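Local atomic coordinates of putative protease (Parabacteroides distasonis ATCC 8503, PDB entry 3KD4), a protein that is of unknown function but is regarded as a putative exported protease. Residues 222-235 / 288-301. Residues are numbered along the deposited sequence; the frame is centred on the assembly and turned at random.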
loop_
_atom_site.group_PDB
_atom_site.type_symbol
_atom_site.label_atom_id
_atom_site.label_comp_id
_atom_site.label_asym_id
_atom_site.label_seq_id
_atom_site.Cartn_x
_atom_site.Cartn_y
_atom_site.Cartn_z
ATOM N N LEU A 222 9.331 17.801 -11.926
ATOM C CA LEU A 222 10.451 17.178 -11.212
ATOM C C LEU A 222 11.763 17.794 -11.672
ATOM O O LEU A 222 12.652 18.036 -10.849
ATOM C CB LEU A 222 10.477 15.674 -11.411
ATOM C CG LEU A 222 9.400 14.880 -10.682
ATOM C CD1 LEU A 222 9.608 13.397 -10.861
ATOM C CD2 LEU A 222 9.361 15.228 -9.219
ATOM N N LYS A 223 11.854 18.069 -12.978
ATOM C CA LYS A 223 13.081 18.553 -13.617
ATOM C C LYS A 223 13.291 20.055 -13.474
ATOM O O LYS A 223 14.330 20.551 -13.847
ATOM C CB LYS A 223 13.121 18.165 -15.099
ATOM C CG LYS A 223 13.313 16.663 -15.373
ATOM C CD LYS A 223 12.901 16.300 -16.799
ATOM C CE LYS A 223 13.585 15.021 -17.371
ATOM N NZ LYS A 223 13.477 13.679 -16.643
ATOM N N GLU A 224 12.336 20.763 -12.900
ATOM C CA GLU A 224 12.442 22.201 -12.722
ATOM C C GLU A 224 13.621 22.651 -11.853
ATOM O O GLU A 224 14.123 23.715 -12.103
ATOM C CB GLU A 224 11.158 22.793 -12.132
ATOM C CG GLU A 224 10.069 23.095 -13.163
ATOM C CD GLU A 224 8.721 23.436 -12.525
ATOM O OE1 GLU A 224 8.676 23.662 -11.289
ATOM O OE2 GLU A 224 7.699 23.456 -13.264
ATOM N N SER A 225 14.038 21.911 -10.829
ATOM C CA SER A 225 15.286 22.322 -10.111
ATOM C C SER A 225 16.545 21.867 -10.867
ATOM O O SER A 225 16.546 20.816 -11.458
ATOM C CB SER A 225 15.345 21.813 -8.669
ATOM O OG SER A 225 15.124 20.426 -8.615
ATOM N N GLN A 226 17.602 22.676 -10.850
ATOM C CA GLN A 226 18.865 22.339 -11.541
ATOM C C GLN A 226 19.550 21.092 -10.967
ATOM O O GLN A 226 20.250 20.398 -11.725
ATOM C CB GLN A 226 19.857 23.522 -11.493
ATOM N N GLY A 227 19.397 20.810 -9.654
ATOM C CA GLY A 227 20.035 19.624 -9.063
ATOM C C GLY A 227 21.552 19.587 -9.273
ATOM O O GLY A 227 22.161 18.528 -9.339
ATOM N N TYR A 228 22.159 20.758 -9.366
ATOM C CA TYR A 228 23.591 20.869 -9.679
ATOM C C TYR A 228 24.470 20.117 -8.683
ATOM O O TYR A 228 25.309 19.324 -9.076
ATOM C CB TYR A 228 24.042 22.339 -9.746
ATOM C CG TYR A 228 25.553 22.426 -9.914
ATOM C CD1 TYR A 228 26.153 22.227 -11.171
ATOM C CD2 TYR A 228 26.387 22.624 -8.816
ATOM C CE1 TYR A 228 27.526 22.266 -11.331
ATOM C CE2 TYR A 228 27.776 22.645 -8.967
ATOM C CZ TYR A 228 28.336 22.469 -10.228
ATOM O OH TYR A 228 29.721 22.517 -10.396
ATOM N N GLU A 229 24.265 20.372 -7.400
ATOM C CA GLU A 229 25.027 19.701 -6.374
ATOM C C GLU A 229 24.826 18.179 -6.387
ATOM O O GLU A 229 25.786 17.419 -6.237
ATOM C CB GLU A 229 24.704 20.255 -4.994
ATOM C CG GLU A 229 25.282 19.364 -3.827
ATOM C CD GLU A 229 25.169 20.004 -2.415
ATOM O OE1 GLU A 229 24.961 21.248 -2.352
ATOM O OE2 GLU A 229 25.279 19.260 -1.387
ATOM N N SER A 230 23.581 17.751 -6.560
ATOM C CA SER A 230 23.244 16.346 -6.549
ATOM C C SER A 230 23.967 15.626 -7.695
ATOM O O SER A 230 24.523 14.545 -7.512
ATOM C CB SER A 230 21.730 16.170 -6.614
ATOM O OG SER A 230 21.076 16.743 -5.460
ATOM N N LYS A 231 23.972 16.241 -8.876
ATOM C CA LYS A 231 24.679 15.675 -10.010
ATOM C C LYS A 231 26.196 15.644 -9.776
ATOM O O LYS A 231 26.846 14.669 -10.073
ATOM C CB LYS A 231 24.384 16.463 -11.275
ATOM C CG LYS A 231 22.923 16.331 -11.763
ATOM C CD LYS A 231 22.592 17.420 -12.770
ATOM C CE LYS A 231 21.169 17.281 -13.286
ATOM N NZ LYS A 231 20.794 18.416 -14.190
ATOM N N THR A 232 26.748 16.736 -9.273
ATOM C CA THR A 232 28.197 16.839 -9.072
ATOM C C THR A 232 28.594 15.842 -8.023
ATOM O O THR A 232 29.543 15.091 -8.228
ATOM C CB THR A 232 28.637 18.263 -8.705
ATOM O OG1 THR A 232 28.250 19.154 -9.758
ATOM C CG2 THR A 232 30.178 18.340 -8.499
ATOM N N PHE A 233 27.837 15.790 -6.930
ATOM C CA PHE A 233 28.098 14.820 -5.844
ATOM C C PHE A 233 28.063 13.373 -6.336
ATOM O O PHE A 233 28.904 12.559 -5.931
ATOM C CB PHE A 233 27.084 15.025 -4.729
ATOM C CG PHE A 233 27.392 14.329 -3.422
ATOM C CD1 PHE A 233 28.683 13.962 -3.037
ATOM C CD2 PHE A 233 26.364 14.098 -2.536
ATOM C CE1 PHE A 233 28.903 13.355 -1.803
ATOM C CE2 PHE A 233 26.586 13.487 -1.303
ATOM C CZ PHE A 233 27.868 13.129 -0.931
ATOM N N ALA A 234 27.093 13.059 -7.197
ATOM C CA ALA A 234 26.938 11.707 -7.769
ATOM C C ALA A 234 28.197 11.318 -8.535
ATOM O O ALA A 234 28.707 10.208 -8.386
ATOM C CB ALA A 234 25.682 11.645 -8.710
ATOM N N GLN A 235 28.701 12.263 -9.320
ATOM C CA GLN A 235 29.932 12.056 -10.073
ATOM C C GLN A 235 31.161 11.886 -9.169
ATOM O O GLN A 235 31.909 10.929 -9.330
ATOM C CB GLN A 235 30.149 13.198 -11.068
ATOM C CG GLN A 235 29.029 13.253 -12.101
ATOM C CD GLN A 235 29.104 14.477 -12.972
ATOM O OE1 GLN A 235 29.794 15.456 -12.652
ATOM N NE2 GLN A 235 28.390 14.439 -14.086
ATOM N N LEU A 288 8.389 10.705 -3.640
ATOM C CA LEU A 288 8.553 11.349 -4.923
ATOM C C LEU A 288 9.909 12.075 -4.983
ATOM O O LEU A 288 10.618 11.990 -5.977
ATOM C CB LEU A 288 7.408 12.321 -5.176
ATOM C CG LEU A 288 7.408 13.087 -6.500
ATOM C CD1 LEU A 288 7.306 12.116 -7.686
ATOM C CD2 LEU A 288 6.247 14.146 -6.526
ATOM N N GLU A 289 10.238 12.793 -3.923
ATOM C CA GLU A 289 11.535 13.479 -3.816
ATOM C C GLU A 289 12.697 12.496 -3.860
ATOM O O GLU A 289 13.695 12.732 -4.537
ATOM C CB GLU A 289 11.597 14.301 -2.528
ATOM C CG GLU A 289 10.834 15.613 -2.616
ATOM C CD GLU A 289 10.699 16.350 -1.272
ATOM O OE1 GLU A 289 10.917 15.714 -0.213
ATOM O OE2 GLU A 289 10.402 17.574 -1.276
ATOM N N ILE A 290 12.581 11.398 -3.124
ATOM C CA ILE A 290 13.647 10.409 -3.094
ATOM C C ILE A 290 13.826 9.730 -4.451
ATOM O O ILE A 290 14.955 9.572 -4.946
ATOM C CB ILE A 290 13.427 9.384 -1.930
ATOM C CG1 ILE A 290 13.562 10.101 -0.576
ATOM C CG2 ILE A 290 14.430 8.208 -2.013
ATOM C CD1 ILE A 290 13.050 9.264 0.642
ATOM N N ALA A 291 12.719 9.387 -5.083
ATOM C CA ALA A 291 12.772 8.802 -6.410
ATOM C C ALA A 291 13.500 9.718 -7.399
ATOM O O ALA A 291 14.297 9.245 -8.191
ATOM C CB ALA A 291 11.355 8.510 -6.916
ATOM N N GLN A 292 13.214 11.015 -7.365
ATOM C CA GLN A 292 13.833 11.964 -8.312
ATOM C C GLN A 292 15.279 12.209 -7.976
ATOM O O GLN A 292 16.104 12.317 -8.874
ATOM C CB GLN A 292 13.072 13.294 -8.380
ATOM C CG GLN A 292 13.642 14.315 -9.377
ATOM C CD GLN A 292 13.654 13.862 -10.827
ATOM O OE1 GLN A 292 13.160 12.793 -11.160
ATOM N NE2 GLN A 292 14.208 14.704 -11.704
ATOM N N LEU A 293 15.601 12.274 -6.683
ATOM C CA LEU A 293 16.997 12.437 -6.264
ATOM C C LEU A 293 17.885 11.275 -6.773
ATOM O O LEU A 293 18.971 11.467 -7.357
ATOM C CB LEU A 293 17.073 12.539 -4.736
ATOM C CG LEU A 293 18.498 12.666 -4.191
ATOM C CD1 LEU A 293 19.191 13.891 -4.845
ATOM C CD2 LEU A 293 18.549 12.741 -2.633
ATOM N N LEU A 294 17.404 10.064 -6.565
ATOM C CA LEU A 294 18.101 8.866 -7.010
ATOM C C LEU A 294 18.243 8.887 -8.549
ATOM O O LEU A 294 19.310 8.668 -9.091
ATOM C CB LEU A 294 17.290 7.659 -6.528
ATOM C CG LEU A 294 17.704 6.229 -6.855
ATOM C CD1 LEU A 294 19.120 5.909 -6.330
ATOM C CD2 LEU A 294 16.632 5.246 -6.318
ATOM N N ASN A 295 17.142 9.162 -9.249
ATOM C CA ASN A 295 17.172 9.291 -10.708
ATOM C C ASN A 295 18.200 10.336 -11.202
ATOM O O ASN A 295 19.004 10.049 -12.106
ATOM C CB ASN A 295 15.753 9.639 -11.191
ATOM C CG ASN A 295 15.658 9.745 -12.692
ATOM O OD1 ASN A 295 16.067 8.845 -13.421
ATOM N ND2 ASN A 295 15.143 10.869 -13.158
ATOM N N VAL A 296 18.192 11.520 -10.606
ATOM C CA VAL A 296 19.137 12.583 -10.989
ATOM C C VAL A 296 20.584 12.127 -10.755
ATOM O O VAL A 296 21.453 12.305 -11.599
ATOM C CB VAL A 296 18.878 13.866 -10.195
ATOM C CG1 VAL A 296 20.066 14.838 -10.301
ATOM C CG2 VAL A 296 17.547 14.524 -10.664
HETATM N N MSE A 297 20.821 11.491 -9.622
HETATM C CA MSE A 297 22.184 11.095 -9.264
HETATM C C MSE A 297 22.645 9.927 -10.130
HETATM O O MSE A 297 23.771 9.940 -10.650
HETATM C CB MSE A 297 22.255 10.764 -7.780
HETATM C CG MSE A 297 22.085 11.975 -6.927
HETATM SE SE MSE A 297 22.365 11.659 -4.996
HETATM C CE MSE A 297 24.327 11.683 -5.072
ATOM N N LEU A 298 21.795 8.911 -10.297
ATOM C CA LEU A 298 22.146 7.803 -11.212
ATOM C C LEU A 298 22.492 8.302 -12.615
ATOM O O LEU A 298 23.547 7.965 -13.153
ATOM C CB LEU A 298 21.041 6.760 -11.298
ATOM C CG LEU A 298 20.789 5.977 -10.007
ATOM C CD1 LEU A 298 19.481 5.169 -10.140
ATOM C CD2 LEU A 298 21.975 5.077 -9.677
ATOM N N ASN A 299 21.627 9.131 -13.199
ATOM C CA ASN A 299 21.916 9.679 -14.528
ATOM C C ASN A 299 23.211 10.475 -14.565
ATOM O O ASN A 299 23.978 10.344 -15.520
ATOM C CB ASN A 299 20.762 10.509 -15.053
ATOM C CG ASN A 299 19.643 9.638 -15.605
ATOM O OD1 ASN A 299 19.821 8.970 -16.608
ATOM N ND2 ASN A 299 18.502 9.627 -14.931
ATOM N N ALA A 300 23.464 11.268 -13.527
ATOM C CA ALA A 300 24.669 12.094 -13.497
ATOM C C ALA A 300 25.890 11.201 -13.437
ATOM O O ALA A 300 26.951 11.579 -13.932
ATOM C CB ALA A 300 24.631 13.089 -12.315
ATOM N N ALA A 301 25.735 10.018 -12.839
ATOM C CA ALA A 301 26.797 9.038 -12.723
ATOM C C ALA A 301 27.001 8.145 -13.948
ATOM O O ALA A 301 27.853 7.264 -13.906
ATOM C CB ALA A 301 26.575 8.167 -11.486
HETATM O O HOH W 1 15.384 17.318 -10.745
HETATM O O HOH W 2 15.204 14.074 -14.359
#
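M297, a selenomethionine, and A234 meet where helices 228-235 and 288-300 pack at a signed crossing angle of -50°, their axes 7.9 Å apart at closest approach. The arrangement belongs to the helical part of a domain whose helix 287-300 leads into the antiparallel sheet through strand 305-312, consistent with a transglutaminase-like fold. Small residues let the backbones come close: A234 CB lies 3.2 Å from M297 O, and A300 CB presses on K231 CA at 3.5 Å, tighter than usual carbon packing. The M297 chain bends at its last torsion (chi3 79°), which puts CE 3.7 Å from A234 N, while I251 of helix 244-258 touches both A234 and M297.

At the other end, L222 covers the amide of Q292: its CB is 3.7 Å from Q292 CD, and CD1 approaches OE1. Q292 NE2 donates to two ordered waters. One receives a bond from NE2 and donates to L222 O; the other accepts from both NE2 and K223 NZ, whose charge also pairs with D219. L222 CD2 meanwhile packs on L288 CG. At the C-terminal end of helix 288-300, the extended Q235 side chain sends NE2 to A300 O (3.2 Å, N-H...O 156°), with this acceptor lying in the plane of the Q235 amide.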